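Local atomic coordinates of chromosome-partitioning protein ParB (Caulobacter vibrioides, PDB entry 7BM8), a protein that binds CTP and DNA at the chromosomal origin region and takes part in partitioning the replicated chromosomes to the two cell poles. Residues Q72-R77 and Y86-G91; L42-D47 and R93-A98; R35-E40 and V106-R111. One frame throughout, in Å; residues are numbered along the deposited sequence.

Interaction 1. Residues Q72-R77 and Y86-G91. With CTP (cytidine-5'-triphosphate), chain C.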
loop_
_atom_site.group_PDB
_atom_site.type_symbol
_atom_site.label_atom_id
_atom_site.label_comp_id
_atom_site.label_asym_id
_atom_site.label_seq_id
_atom_site.Cartn_x
_atom_site.Cartn_y
_atom_site.Cartn_z
ATOM N N GLN A 72 -10.999 2.303 -3.099
ATOM C CA GLN A 72 -10.246 2.056 -4.360
ATOM C C GLN A 72 -10.966 0.973 -5.160
ATOM O O GLN A 72 -11.057 -0.164 -4.706
ATOM C CB GLN A 72 -8.802 1.641 -4.064
ATOM C CG GLN A 72 -7.932 2.756 -3.492
ATOM C CD GLN A 72 -7.619 3.877 -4.461
ATOM O OE1 GLN A 72 -7.115 4.928 -4.069
ATOM N NE2 GLN A 72 -7.914 3.671 -5.736
ATOM N N PRO A 73 -11.508 1.282 -6.363
ATOM C CA PRO A 73 -12.148 0.269 -7.203
ATOM C C PRO A 73 -11.243 -0.948 -7.445
ATOM O O PRO A 73 -10.037 -0.774 -7.514
ATOM C CB PRO A 73 -12.429 1.000 -8.524
ATOM C CG PRO A 73 -12.543 2.451 -8.121
ATOM C CD PRO A 73 -11.568 2.621 -6.971
ATOM N N ILE A 74 -11.856 -2.130 -7.570
ATOM C CA ILE A 74 -11.168 -3.446 -7.730
ATOM C C ILE A 74 -10.945 -3.702 -9.224
ATOM O O ILE A 74 -11.920 -3.639 -9.994
ATOM C CB ILE A 74 -11.979 -4.569 -7.050
ATOM C CG1 ILE A 74 -12.056 -4.355 -5.534
ATOM C CG2 ILE A 74 -11.413 -5.940 -7.397
ATOM C CD1 ILE A 74 -13.083 -5.216 -4.834
ATOM N N LEU A 75 -9.695 -3.968 -9.609
ATOM C CA LEU A 75 -9.295 -4.227 -11.014
ATOM C C LEU A 75 -9.571 -5.698 -11.336
ATOM O O LEU A 75 -9.059 -6.575 -10.604
ATOM C CB LEU A 75 -7.816 -3.879 -11.202
ATOM C CG LEU A 75 -7.273 -4.044 -12.623
ATOM C CD1 LEU A 75 -8.140 -3.317 -13.642
ATOM C CD2 LEU A 75 -5.835 -3.563 -12.709
ATOM N N VAL A 76 -10.354 -5.936 -12.392
ATOM C CA VAL A 76 -10.782 -7.287 -12.856
ATOM C C VAL A 76 -10.592 -7.371 -14.373
ATOM O O VAL A 76 -10.641 -6.319 -15.032
ATOM C CB VAL A 76 -12.248 -7.567 -12.479
ATOM C CG1 VAL A 76 -12.466 -7.489 -10.978
ATOM C CG2 VAL A 76 -13.212 -6.646 -13.215
ATOM N N ARG A 77 -10.400 -8.588 -14.889
ATOM C CA ARG A 77 -10.541 -8.926 -16.330
ATOM C C ARG A 77 -11.735 -9.862 -16.483
ATOM O O ARG A 77 -12.095 -10.561 -15.535
ATOM C CB ARG A 77 -9.264 -9.574 -16.870
ATOM C CG ARG A 77 -8.989 -10.977 -16.347
ATOM C CD ARG A 77 -7.763 -11.565 -17.013
ATOM N NE ARG A 77 -7.309 -12.796 -16.384
ATOM C CZ ARG A 77 -6.277 -13.524 -16.800
ATOM N NH1 ARG A 77 -5.573 -13.149 -17.856
ATOM N NH2 ARG A 77 -5.950 -14.631 -16.155
ATOM N N TYR A 86 -16.047 -12.212 -13.534
ATOM C CA TYR A 86 -14.827 -11.363 -13.604
ATOM C C TYR A 86 -13.758 -11.936 -12.669
ATOM O O TYR A 86 -14.075 -12.249 -11.506
ATOM C CB TYR A 86 -15.168 -9.912 -13.261
ATOM C CG TYR A 86 -16.112 -9.261 -14.237
ATOM C CD1 TYR A 86 -15.672 -8.834 -15.477
ATOM C CD2 TYR A 86 -17.450 -9.084 -13.931
ATOM C CE1 TYR A 86 -16.532 -8.240 -16.385
ATOM C CE2 TYR A 86 -18.325 -8.493 -14.827
ATOM C CZ TYR A 86 -17.864 -8.068 -16.060
ATOM O OH TYR A 86 -18.720 -7.483 -16.948
ATOM N N GLN A 87 -12.534 -12.084 -13.180
ATOM C CA GLN A 87 -11.371 -12.595 -12.406
ATOM C C GLN A 87 -10.601 -11.399 -11.841
ATOM O O GLN A 87 -10.127 -10.566 -12.636
ATOM C CB GLN A 87 -10.473 -13.473 -13.279
ATOM C CG GLN A 87 -9.499 -14.317 -12.473
ATOM C CD GLN A 87 -8.405 -14.900 -13.330
ATOM O OE1 GLN A 87 -7.701 -14.187 -14.042
ATOM N NE2 GLN A 87 -8.246 -16.211 -13.258
ATOM N N ILE A 88 -10.488 -11.323 -10.515
ATOM C CA ILE A 88 -9.828 -10.192 -9.800
ATOM C C ILE A 88 -8.344 -10.176 -10.173
ATOM O O ILE A 88 -7.648 -11.172 -9.897
ATOM C CB ILE A 88 -10.053 -10.293 -8.278
ATOM C CG1 ILE A 88 -11.527 -10.072 -7.928
ATOM C CG2 ILE A 88 -9.144 -9.331 -7.524
ATOM C CD1 ILE A 88 -11.890 -10.478 -6.525
ATOM N N VAL A 89 -7.898 -9.074 -10.781
ATOM C CA VAL A 89 -6.479 -8.826 -11.169
ATOM C C VAL A 89 -5.764 -8.178 -9.978
ATOM O O VAL A 89 -4.651 -8.628 -9.647
ATOM C CB VAL A 89 -6.396 -7.948 -12.432
ATOM C CG1 VAL A 89 -4.956 -7.684 -12.845
ATOM C CG2 VAL A 89 -7.189 -8.551 -13.583
ATOM N N ALA A 90 -6.389 -7.167 -9.365
ATOM C CA ALA A 90 -5.901 -6.469 -8.152
ATOM C C ALA A 90 -7.084 -6.127 -7.241
ATOM O O ALA A 90 -8.003 -5.437 -7.718
ATOM C CB ALA A 90 -5.141 -5.228 -8.545
ATOM N N GLY A 91 -7.054 -6.603 -5.991
ATOM C CA GLY A 91 -8.025 -6.244 -4.937
ATOM C C GLY A 91 -8.772 -7.439 -4.358
ATOM O O GLY A 91 -9.981 -7.294 -4.091
HETATM N N1 CTP C . -8.920 0.418 0.747
HETATM C C2 CTP C . -10.154 0.776 0.193
HETATM N N3 CTP C . -11.187 1.073 1.017
HETATM C C4 CTP C . -11.029 1.016 2.347
HETATM C C5 CTP C . -9.783 0.646 2.930
HETATM C C6 CTP C . -8.767 0.352 2.103
HETATM O O2 CTP C . -10.269 0.820 -1.041
HETATM N N4 CTP C . -12.076 1.311 3.104
HETATM C "C1'" CTP C . -7.813 0.085 -0.189
HETATM C "C2'" CTP C . -6.431 0.559 0.255
HETATM O "O2'" CTP C . -6.308 1.939 -0.003
HETATM C "C3'" CTP C . -5.562 -0.314 -0.657
HETATM C "C4'" CTP C . -6.345 -1.639 -0.720
HETATM O "O4'" CTP C . -7.694 -1.314 -0.285
HETATM O "O3'" CTP C . -5.431 0.263 -1.950
HETATM C "C5'" CTP C . -5.796 -2.776 0.110
HETATM O "O5'" CTP C . -4.486 -3.137 -0.398
HETATM P PA CTP C . -3.896 -4.625 -0.284
HETATM O O1A CTP C . -2.836 -4.800 -1.321
HETATM O O2A CTP C . -3.558 -4.923 1.137
HETATM O O3A CTP C . -5.152 -5.516 -0.711
HETATM P PB CTP C . -5.924 -5.530 -2.109
HETATM O O1B CTP C . -7.375 -5.325 -1.849
HETATM O O2B CTP C . -5.190 -4.612 -3.037
HETATM O O3B CTP C . -5.704 -7.040 -2.583
HETATM P PG CTP C . -4.475 -7.681 -3.407
HETATM O O1G CTP C . -4.949 -7.892 -4.828
HETATM O O2G CTP C . -3.360 -6.657 -3.310
HETATM O O3G CTP C . -4.155 -8.976 -2.700
#
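Tyr86 packs its CB against Val76 CG2 and opens the return strand of a beta hairpin, strands 74-78 and 86-88, in the CTP-binding N-terminal domain of ParB. Gln87 pairs with Arg77 through both backbone bonds, and their side chains run alongside each other. With CG anti to the backbone N (chi1 -164°) and the chain extended, Gln87 brings OE1 to the edge of the Arg77 guanidinium. There Gln87 OE1 accepts hydrogen bonds from Arg77 NE and Arg77 NH2, each at 2.8 Å, with the amide and guanidinium planes nearly coplanar. Two N-H groups on one oxygen fix how the two groups are turned against each other; Arg77 NH1 turns instead to Asp115 and the carbonyl of Leu113. Ile88 lies on the other face of the sheet, where its CG1 meets Val76 CG1 and its CG2 meets Ile74 CG2, both at 4.1 Å. A classic beta bulge follows: Val89 and Ala90 share one partner, Leu75, whose carbonyl oxygen accepts hydrogen bonds from both N-H groups on one side of its plane. Val89 CB packs 4.0 Å from Leu75 CG, while Ala90 O accepts a hydrogen bond from Leu75 N. The bulge turns the chain toward the nucleotide. Gly91, at the N-cap of helix 92-100, donates its N-H to the gamma-phosphate oxygen O1G, whereas Gln72 N binds the cytosine carbonyl, 2.6 Å from CTP O2.

Interaction 2. Residues L42-D47 and R93-A98; sequences LQRNPD and RRWRAA. With CTP (cytidine-5'-triphosphate), chain C.
Trp95 and Leu42 form the tight part of this contact, the indole reaching from the helix across the start of strand 42-44. Trp95 CG is anti to the backbone N (chi1 174°), which sends the ring outward from the helix to the strand. Leu42 CB lies 3.7 Å from Trp95 NE1, the two side chains running antiparallel past one another. Leu42 O approaches the six-membered ring obliquely, 3.1 Å from Trp95 CZ2. The indole N-H is used by the carbonyl of Ile39, so the ring is tied by its pyrrole end while Leu42 and Ile88 pack against it. Further along the strand the ring meets Gln43 and Arg44 more loosely: Gln43 OE1 is 3.9 Å from Trp95 CH2, its amide plane nearly perpendicular to the indole, and Arg44 CB is 4.1 Å from Trp95 CZ3.

This is helix 92-100 packed against strand 42-44, outermost within this chain's mixed sheet in the ParB N-terminal domain, and the helix has a second task on its nucleotide side. Arg94 NE donates an almost straight bond (170°) to the beta-phosphate, 2.8 Å from CTP O1B, while Arg94 NH2 donates to O2B of the same phosphate; Arg93 NH2 binds the alpha-phosphate, 2.7 Å from CTP O2A. Bonds from these two side chains should help offset the triphosphate charge.

No hydrogen bond joins the segments anywhere; on the partly exposed side the contact thins to two arginines. Arg96, extended from CG to NE, lays NH2 beside the aliphatic part of Arg44, 3.3 Å from Arg44 CD. The guanidinium planes are 36° apart, and Glu92 forms a salt bridge with Arg96 and a long, weak ion pair with Arg44, probably easing the proximity of the two positive charges.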
loop_
_atom_site.group_PDB
_atom_site.type_symbol
_atom_site.label_atom_id
_atom_site.label_comp_id
_atom_site.label_asym_id
_atom_site.label_seq_id
_atom_site.Cartn_x
_atom_site.Cartn_y
_atom_site.Cartn_z
ATOM N N LEU A 42 -17.827 -12.067 -9.052
ATOM C CA LEU A 42 -16.353 -11.879 -9.005
ATOM C C LEU A 42 -15.710 -13.142 -8.433
ATOM O O LEU A 42 -16.268 -13.697 -7.472
ATOM C CB LEU A 42 -16.020 -10.659 -8.142
ATOM C CG LEU A 42 -15.636 -9.395 -8.910
ATOM C CD1 LEU A 42 -16.831 -8.830 -9.666
ATOM C CD2 LEU A 42 -15.051 -8.352 -7.971
ATOM N N GLN A 43 -14.575 -13.555 -9.001
ATOM C CA GLN A 43 -13.775 -14.716 -8.530
ATOM C C GLN A 43 -12.287 -14.342 -8.532
ATOM O O GLN A 43 -11.892 -13.454 -9.318
ATOM C CB GLN A 43 -14.067 -15.935 -9.407
ATOM C CG GLN A 43 -13.461 -17.230 -8.886
ATOM C CD GLN A 43 -13.947 -17.569 -7.499
ATOM O OE1 GLN A 43 -13.174 -17.607 -6.541
ATOM N NE2 GLN A 43 -15.245 -17.799 -7.383
ATOM N N ARG A 44 -11.508 -14.999 -7.668
ATOM C CA ARG A 44 -10.046 -14.775 -7.488
ATOM C C ARG A 44 -9.270 -15.480 -8.607
ATOM O O ARG A 44 -9.776 -16.484 -9.142
ATOM C CB ARG A 44 -9.569 -15.294 -6.125
ATOM C CG ARG A 44 -10.151 -16.647 -5.728
ATOM C CD ARG A 44 -9.579 -17.226 -4.449
ATOM N NE ARG A 44 -8.747 -18.402 -4.679
ATOM C CZ ARG A 44 -7.420 -18.408 -4.764
ATOM N NH1 ARG A 44 -6.724 -17.289 -4.644
ATOM N NH2 ARG A 44 -6.787 -19.551 -4.974
ATOM N N ASN A 45 -8.089 -14.961 -8.948
ATOM C CA ASN A 45 -7.074 -15.682 -9.760
ATOM C C ASN A 45 -6.225 -16.510 -8.801
ATOM O O ASN A 45 -5.584 -15.952 -7.913
ATOM C CB ASN A 45 -6.207 -14.729 -10.583
ATOM C CG ASN A 45 -5.323 -15.445 -11.582
ATOM O OD1 ASN A 45 -5.463 -16.648 -11.805
ATOM N ND2 ASN A 45 -4.411 -14.709 -12.195
ATOM N N PRO A 46 -6.210 -17.858 -8.926
ATOM C CA PRO A 46 -5.360 -18.696 -8.076
ATOM C C PRO A 46 -3.866 -18.330 -8.158
ATOM O O PRO A 46 -3.175 -18.482 -7.170
ATOM C CB PRO A 46 -5.600 -20.118 -8.605
ATOM C CG PRO A 46 -6.957 -20.044 -9.275
ATOM C CD PRO A 46 -7.032 -18.649 -9.856
ATOM N N ASP A 47 -3.423 -17.823 -9.314
ATOM C CA ASP A 47 -2.006 -17.472 -9.607
ATOM C C ASP A 47 -1.761 -15.992 -9.293
ATOM O O ASP A 47 -0.956 -15.364 -10.010
ATOM C CB ASP A 47 -1.661 -17.792 -11.063
ATOM C CG ASP A 47 -2.183 -19.143 -11.509
ATOM O OD1 ASP A 47 -1.676 -20.162 -10.998
ATOM O OD2 ASP A 47 -3.116 -19.161 -12.337
ATOM N N ARG A 93 -8.254 -8.890 -1.312
ATOM C CA ARG A 93 -8.518 -8.560 0.115
ATOM C C ARG A 93 -9.776 -7.694 0.202
ATOM O O ARG A 93 -10.646 -8.013 1.032
ATOM C CB ARG A 93 -7.321 -7.850 0.755
ATOM C CG ARG A 93 -6.122 -8.757 0.986
ATOM C CD ARG A 93 -5.028 -8.114 1.819
ATOM N NE ARG A 93 -5.469 -7.849 3.183
ATOM C CZ ARG A 93 -5.652 -6.645 3.723
ATOM N NH1 ARG A 93 -6.060 -6.549 4.976
ATOM N NH2 ARG A 93 -5.421 -5.543 3.033
ATOM N N ARG A 94 -9.861 -6.651 -0.632
ATOM C CA ARG A 94 -11.036 -5.743 -0.733
ATOM C C ARG A 94 -12.305 -6.571 -0.957
ATOM O O ARG A 94 -13.290 -6.357 -0.227
ATOM C CB ARG A 94 -10.844 -4.731 -1.866
ATOM C CG ARG A 94 -10.091 -3.475 -1.449
ATOM C CD ARG A 94 -9.647 -2.643 -2.638
ATOM N NE ARG A 94 -8.452 -3.176 -3.274
ATOM C CZ ARG A 94 -7.875 -2.666 -4.356
ATOM N NH1 ARG A 94 -8.385 -1.597 -4.945
ATOM N NH2 ARG A 94 -6.787 -3.229 -4.851
ATOM N N TRP A 95 -12.263 -7.494 -1.919
ATOM C CA TRP A 95 -13.390 -8.394 -2.286
ATOM C C TRP A 95 -13.793 -9.269 -1.092
ATOM O O TRP A 95 -15.006 -9.361 -0.807
ATOM C CB TRP A 95 -12.998 -9.238 -3.501
ATOM C CG TRP A 95 -13.996 -10.286 -3.878
ATOM C CD1 TRP A 95 -15.306 -10.102 -4.210
ATOM C CD2 TRP A 95 -13.741 -11.696 -4.000
ATOM N NE1 TRP A 95 -15.888 -11.302 -4.519
ATOM C CE2 TRP A 95 -14.952 -12.297 -4.402
ATOM C CE3 TRP A 95 -12.612 -12.502 -3.811
ATOM C CZ2 TRP A 95 -15.061 -13.671 -4.615
ATOM C CZ3 TRP A 95 -12.722 -13.858 -4.021
ATOM C CH2 TRP A 95 -13.930 -14.431 -4.421
ATOM N N ARG A 96 -12.814 -9.889 -0.428
ATOM C CA ARG A 96 -13.035 -10.800 0.727
ATOM C C ARG A 96 -13.514 -9.995 1.941
ATOM O O ARG A 96 -14.435 -10.469 2.641
ATOM C CB ARG A 96 -11.757 -11.586 1.033
ATOM C CG ARG A 96 -11.531 -12.758 0.090
ATOM C CD ARG A 96 -10.248 -13.506 0.386
ATOM N NE ARG A 96 -10.125 -14.709 -0.425
ATOM C CZ ARG A 96 -9.047 -15.487 -0.474
ATOM N NH1 ARG A 96 -7.970 -15.193 0.237
ATOM N NH2 ARG A 96 -9.044 -16.558 -1.248
ATOM N N ALA A 97 -12.910 -8.828 2.179
ATOM C CA ALA A 97 -13.280 -7.886 3.259
ATOM C C ALA A 97 -14.722 -7.414 3.052
ATOM O O ALA A 97 -15.520 -7.511 4.006
ATOM C CB ALA A 97 -12.322 -6.723 3.282
ATOM N N ALA A 98 -15.039 -6.925 1.849
ATOM C CA ALA A 98 -16.387 -6.454 1.457
ATOM C C ALA A 98 -17.405 -7.587 1.638
ATOM O O ALA A 98 -18.534 -7.290 2.081
ATOM C CB ALA A 98 -16.368 -5.945 0.036
HETATM N N1 CTP C . -8.920 0.418 0.747
HETATM C C2 CTP C . -10.154 0.776 0.193
HETATM N N3 CTP C . -11.187 1.073 1.017
HETATM C C4 CTP C . -11.029 1.016 2.347
HETATM C C5 CTP C . -9.783 0.646 2.930
HETATM C C6 CTP C . -8.767 0.352 2.103
HETATM O O2 CTP C . -10.269 0.820 -1.041
HETATM N N4 CTP C . -12.076 1.311 3.104
HETATM C "C1'" CTP C . -7.813 0.085 -0.189
HETATM C "C2'" CTP C . -6.431 0.559 0.255
HETATM O "O2'" CTP C . -6.308 1.939 -0.003
HETATM C "C3'" CTP C . -5.562 -0.314 -0.657
HETATM C "C4'" CTP C . -6.345 -1.639 -0.720
HETATM O "O4'" CTP C . -7.694 -1.314 -0.285
HETATM O "O3'" CTP C . -5.431 0.263 -1.950
HETATM C "C5'" CTP C . -5.796 -2.776 0.110
HETATM O "O5'" CTP C . -4.486 -3.137 -0.398
HETATM P PA CTP C . -3.896 -4.625 -0.284
HETATM O O1A CTP C . -2.836 -4.800 -1.321
HETATM O O2A CTP C . -3.558 -4.923 1.137
HETATM O O3A CTP C . -5.152 -5.516 -0.711
HETATM P PB CTP C . -5.924 -5.530 -2.109
HETATM O O1B CTP C . -7.375 -5.325 -1.849
HETATM O O2B CTP C . -5.190 -4.612 -3.037
HETATM O O3B CTP C . -5.704 -7.040 -2.583
HETATM P PG CTP C . -4.475 -7.681 -3.407
HETATM O O1G CTP C . -4.949 -7.892 -4.828
HETATM O O2G CTP C . -3.360 -6.657 -3.310
HETATM O O3G CTP C . -4.155 -8.976 -2.700
#

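Interaction 3. Residues R35-E40 and V106-R111; sequences REAPIE and VPIMVR
Arg35 and Ile108 pair through two backbone hydrogen bonds, the straighter of them running from Ile108 N to Arg35 O at 2.7 Å. Ala37 and Val106 make a second such pair, with Ala37 N 2.7 Å from Val106 O. Between them Glu36 and Pro107 form a non-hydrogen-bonded pair, in which CA-H groups approach carbonyl oxygens: Pro107 CA is 3.3 Å from Arg35 O. This is a short antiparallel ladder that adds strand 35-38 at one side of the mixed sheet of the ParB N-terminal domain.

On one face of the ladder, Ile108 CG1 sits between its backbone N and carbonyl carbon (chi1 57°) and leans over Arg35 O, carrying CD1 to 3.3 Å from Ala37 CB. The same CD1 also lies over one face of the Arg35 guanidinium, 4.1 Å from Arg35 CZ. On the opposite face, Glu36 bends at chi2 and lays its carboxylate along the Pro107 ring, with Glu36 OE2 3.6 Å from Pro107 CB. Glu36 OE1 is hydrogen-bonded to Thr105 OG1, which helps hold the carboxylate there.

Beyond the strand, in the 3-10 turn, Ile39 CD1 reaches Val106 CG1 at 4.1 Å. Ile39 and Val106 both pack on Ala98 of helix 92-100, while Pro107 and Met109 pair by backbone with Ile74 of strand 74-78, so strand 105-110 lies between that strand and 35-38.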
loop_
_atom_site.group_PDB
_atom_site.type_symbol
_atom_site.label_atom_id
_atom_site.label_comp_id
_atom_site.label_asym_id
_atom_site.label_seq_id
_atom_site.Cartn_x
_atom_site.Cartn_y
_atom_site.Cartn_z
ATOM N N ARG A 35 -17.386 1.004 -12.412
ATOM C CA ARG A 35 -18.830 0.804 -12.116
ATOM C C ARG A 35 -18.987 -0.060 -10.861
ATOM O O ARG A 35 -18.066 -0.853 -10.566
ATOM C CB ARG A 35 -19.526 0.149 -13.312
ATOM C CG ARG A 35 -19.128 -1.302 -13.547
ATOM C CD ARG A 35 -19.552 -1.799 -14.916
ATOM N NE ARG A 35 -19.581 -3.254 -15.007
ATOM C CZ ARG A 35 -20.524 -4.030 -14.481
ATOM N NH1 ARG A 35 -21.532 -3.503 -13.803
ATOM N NH2 ARG A 35 -20.452 -5.342 -14.629
ATOM N N GLU A 36 -20.113 0.103 -10.157
ATOM C CA GLU A 36 -20.592 -0.827 -9.101
ATOM C C GLU A 36 -21.097 -2.097 -9.790
ATOM O O GLU A 36 -21.775 -1.977 -10.833
ATOM C CB GLU A 36 -21.697 -0.184 -8.258
ATOM C CG GLU A 36 -21.199 0.911 -7.333
ATOM C CD GLU A 36 -20.397 0.433 -6.133
ATOM O OE1 GLU A 36 -20.661 -0.688 -5.640
ATOM O OE2 GLU A 36 -19.507 1.187 -5.691
ATOM N N ALA A 37 -20.765 -3.266 -9.240
ATOM C CA ALA A 37 -21.120 -4.587 -9.802
ATOM C C ALA A 37 -21.407 -5.562 -8.667
ATOM O O ALA A 37 -20.775 -5.482 -7.613
ATOM C CB ALA A 37 -20.001 -5.083 -10.683
ATOM N N PRO A 38 -22.345 -6.520 -8.862
ATOM C CA PRO A 38 -22.736 -7.449 -7.806
ATOM C C PRO A 38 -21.527 -8.286 -7.377
ATOM O O PRO A 38 -20.946 -8.923 -8.215
ATOM C CB PRO A 38 -23.834 -8.316 -8.438
ATOM C CG PRO A 38 -23.608 -8.181 -9.930
ATOM C CD PRO A 38 -23.055 -6.785 -10.123
ATOM N N ILE A 39 -21.191 -8.238 -6.087
ATOM C CA ILE A 39 -19.991 -8.889 -5.483
ATOM C C ILE A 39 -19.936 -10.373 -5.875
ATOM O O ILE A 39 -18.818 -10.913 -5.948
ATOM C CB ILE A 39 -20.006 -8.690 -3.954
ATOM C CG1 ILE A 39 -18.681 -9.107 -3.308
ATOM C CG2 ILE A 39 -21.190 -9.405 -3.326
ATOM C CD1 ILE A 39 -18.565 -8.724 -1.853
ATOM N N GLU A 40 -21.091 -10.994 -6.146
ATOM C CA GLU A 40 -21.256 -12.465 -6.331
ATOM C C GLU A 40 -20.735 -12.946 -7.693
ATOM O O GLU A 40 -20.570 -14.179 -7.837
ATOM C CB GLU A 40 -22.728 -12.858 -6.186
ATOM C CG GLU A 40 -23.273 -12.674 -4.780
ATOM C CD GLU A 40 -24.051 -11.393 -4.528
ATOM O OE1 GLU A 40 -23.910 -10.434 -5.320
ATOM O OE2 GLU A 40 -24.810 -11.365 -3.539
ATOM N N VAL A 106 -19.805 -4.123 -5.430
ATOM C CA VAL A 106 -18.432 -3.546 -5.290
ATOM C C VAL A 106 -18.102 -2.735 -6.538
ATOM O O VAL A 106 -18.592 -3.031 -7.625
ATOM C CB VAL A 106 -17.369 -4.629 -5.036
ATOM C CG1 VAL A 106 -17.424 -5.143 -3.606
ATOM C CG2 VAL A 106 -17.487 -5.774 -6.028
ATOM N N PRO A 107 -17.259 -1.685 -6.405
ATOM C CA PRO A 107 -16.776 -0.920 -7.554
ATOM C C PRO A 107 -15.655 -1.673 -8.281
ATOM O O PRO A 107 -14.706 -2.064 -7.624
ATOM C CB PRO A 107 -16.239 0.361 -6.909
ATOM C CG PRO A 107 -15.762 -0.088 -5.539
ATOM C CD PRO A 107 -16.723 -1.182 -5.130
ATOM N N ILE A 108 -15.795 -1.865 -9.596
ATOM C CA ILE A 108 -14.829 -2.635 -10.438
ATOM C C ILE A 108 -14.411 -1.782 -11.638
ATOM O O ILE A 108 -15.142 -0.834 -11.973
ATOM C CB ILE A 108 -15.424 -3.986 -10.893
ATOM C CG1 ILE A 108 -16.739 -3.813 -11.660
ATOM C CG2 ILE A 108 -15.583 -4.927 -9.708
ATOM C CD1 ILE A 108 -17.216 -5.067 -12.361
ATOM N N MET A 109 -13.271 -2.128 -12.243
ATOM C CA MET A 109 -12.816 -1.627 -13.567
ATOM C C MET A 109 -12.418 -2.831 -14.422
ATOM O O MET A 109 -11.475 -3.547 -14.017
ATOM C CB MET A 109 -11.609 -0.696 -13.431
ATOM C CG MET A 109 -11.918 0.579 -12.684
ATOM S SD MET A 109 -10.428 1.432 -12.147
ATOM C CE MET A 109 -9.647 0.177 -11.133
ATOM N N VAL A 110 -13.121 -3.045 -15.538
ATOM C CA VAL A 110 -12.904 -4.203 -16.455
ATOM C C VAL A 110 -11.937 -3.775 -17.563
ATOM O O VAL A 110 -12.244 -2.801 -18.270
ATOM C CB VAL A 110 -14.226 -4.722 -17.045
ATOM C CG1 VAL A 110 -14.006 -5.963 -17.894
ATOM C CG2 VAL A 110 -15.258 -4.990 -15.963
ATOM N N ARG A 111 -10.812 -4.481 -17.690
ATOM C CA ARG A 111 -9.807 -4.296 -18.770
ATOM C C ARG A 111 -9.459 -5.679 -19.342
ATOM O O ARG A 111 -9.326 -6.628 -18.547
ATOM C CB ARG A 111 -8.568 -3.579 -18.225
ATOM C CG ARG A 111 -8.847 -2.274 -17.489
ATOM C CD ARG A 111 -9.171 -1.094 -18.396
ATOM N NE ARG A 111 -9.331 0.156 -17.651
ATOM C CZ ARG A 111 -10.450 0.566 -17.046
ATOM N NH1 ARG A 111 -11.556 -0.160 -17.084
ATOM N NH2 ARG A 111 -10.459 1.718 -16.397
#

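All three contacts belong to one mixed sheet and the helix packed against it. Interaction 1 is the buried one and supplies the central hairpin; interactions 2 and 3 are partly buried and involve the two outermost strands of the chain's sheet, 42-44 and 35-38. Backbone ladders dominate interactions 1 and 3, whereas interaction 2 rests on side-chain packing of helix against strand. Strand 86-88 pairs with 42-44, joining interactions 1 and 2; strands 74-78 and 105-110 are neighbours, joining 1 and 3; and helix 92-100 reaches over to the turn after strand 35-38. Interactions 1 and 2 both hydrogen-bond CTP: 1 from backbone N-H groups, 2 from arginine side chains together with their backbone.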